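Local coordinates for protein transcriptional regulator (PDB 2O0Y) that probably binds DNA through a helix-turn-helix domain and regulates transcription as a member of the IclR family, at the interface of chains A and B. Coordinates in Å, arbitrary orientation; residue numbers count along the deposited sequence, not the author numbering. Chains: chain A/B, Transcriptional regulator.

The interface of chains A and B. Residues chain A 81, 84-85, 88; chain B 29-30, 32.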
# COMPACT_ATOMS: atom_id res chain seq x y z
N GLU A 81 15.91 4.22 -0.76
CA GLU A 81 15.70 4.18 0.70
C GLU A 81 14.30 4.64 1.04
O GLU A 81 13.63 4.02 1.86
CB GLU A 81 16.76 4.99 1.48
CG GLU A 81 18.10 4.29 1.46
CD GLU A 81 17.93 2.86 2.01
OE1 GLU A 81 17.51 2.76 3.19
OE2 GLU A 81 18.08 1.88 1.23
N ARG A 84 11.74 2.08 0.19
CA ARG A 84 11.79 0.99 1.19
C ARG A 84 10.90 1.35 2.40
O ARG A 84 10.19 0.52 2.93
CB ARG A 84 13.23 0.85 1.68
CG ARG A 84 13.44 -0.36 2.56
CD ARG A 84 14.96 -0.57 2.91
NE ARG A 84 15.49 0.31 3.95
CZ ARG A 84 15.02 0.43 5.20
NH1 ARG A 84 13.97 -0.29 5.61
NH2 ARG A 84 15.63 1.27 6.06
N TRP A 85 11.00 2.59 2.87
CA TRP A 85 10.21 3.04 4.05
C TRP A 85 8.75 3.05 3.65
O TRP A 85 7.89 2.82 4.48
CB TRP A 85 10.61 4.47 4.45
CG TRP A 85 12.11 4.60 4.85
CD1 TRP A 85 12.88 3.67 5.37
CD2 TRP A 85 12.91 5.77 4.73
NE1 TRP A 85 14.18 4.14 5.55
CE2 TRP A 85 14.21 5.44 5.17
CE3 TRP A 85 12.64 7.06 4.30
CZ2 TRP A 85 15.24 6.35 5.18
CZ3 TRP A 85 13.68 7.97 4.30
CH2 TRP A 85 14.95 7.62 4.78
N LEU A 88 7.50 -0.51 3.70
CA LEU A 88 7.38 -0.96 5.07
C LEU A 88 6.13 -0.36 5.74
O LEU A 88 5.43 -1.05 6.45
CB LEU A 88 8.60 -0.55 5.87
CG LEU A 88 8.58 -0.99 7.34
CD1 LEU A 88 8.35 -2.51 7.43
CD2 LEU A 88 9.95 -0.54 7.91
N LEU B 29 15.08 6.92 10.62
CA LEU B 29 14.21 6.13 9.74
C LEU B 29 14.90 4.88 9.25
O LEU B 29 14.30 3.84 9.06
CB LEU B 29 13.81 7.01 8.56
CG LEU B 29 12.86 8.17 8.84
CD1 LEU B 29 12.72 9.08 7.62
CD2 LEU B 29 11.49 7.52 9.19
N GLU B 30 16.20 4.98 9.04
CA GLU B 30 16.96 3.77 8.63
C GLU B 30 16.92 2.63 9.62
O GLU B 30 17.22 1.48 9.27
CB GLU B 30 18.42 4.16 8.39
CG GLU B 30 18.59 5.08 7.20
CD GLU B 30 18.64 4.34 5.90
OE1 GLU B 30 18.59 3.08 5.90
OE2 GLU B 30 18.71 5.02 4.84
N PHE B 32 14.23 1.48 10.96
CA PHE B 32 13.01 0.72 10.67
C PHE B 32 13.21 -0.14 9.46
O PHE B 32 13.53 0.37 8.34
CB PHE B 32 11.80 1.66 10.45
CG PHE B 32 11.46 2.49 11.70
CD1 PHE B 32 12.22 3.59 12.01
CD2 PHE B 32 10.43 2.10 12.58
CE1 PHE B 32 11.98 4.35 13.17
CE2 PHE B 32 10.15 2.84 13.74
CZ PHE B 32 10.89 3.96 14.07
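The indole of A:Trp85 lies against B:Leu29, whose CB sits over the six-membered ring, 3.8 Å from the ring centroid. This is a CH-pi contact. B:Leu29 CD1 extends the cover to A:Trp85 CZ3. On the opposite face of the indole is the backbone oxygen of A:Glu81. A:Arg84 NH2 lies at the ring edge, in plane. In turn, A:Trp85 CD1 is above one face of the A:Arg84 guanidinium, near its rim. B:Glu30 CA and B:Phe32 C lie at the guanidinium edge, in plane.

A:Arg84 reaches the partner end-on. A:Arg84 NH1 gives a 2.8 Å hydrogen bond to the backbone oxygen B:Phe32 O, nearly straight at 160° and on a lone pair. A:Arg84 NH2 bonds B:Phe32 O at 3.2 Å, tilted from the carbonyl plane. The chain runs extended, CG anti to N (chi1 -172°), then turns at chi3 (78°). A:Arg84 NE makes a hydrogen bond and salt bridge to A:Glu81 OE1 at 3.3 Å, on its syn side, which helps fix the guanidinium. A:Arg84 NH2 also forms a salt bridge to B:Glu30 OE1 at 3.5 Å, weak as a hydrogen bond.

A:Glu81 OE1 is 2.9 Å from B:Glu30 OE1 and 3.0 Å from B:Glu30 OE2. This acceptor pair is unfavourable unless perhaps protonated; the detail is doubtful. A:Leu88 CD2 packs on B:Phe32 CB at 3.8 Å.

Helix 80-93 of chain A meets the end of helix 18-29 and the following loop of chain B, within its helix-turn-helix region. The two-copy interface is not an exact two-fold; the structure alone does not prove a biological dimer.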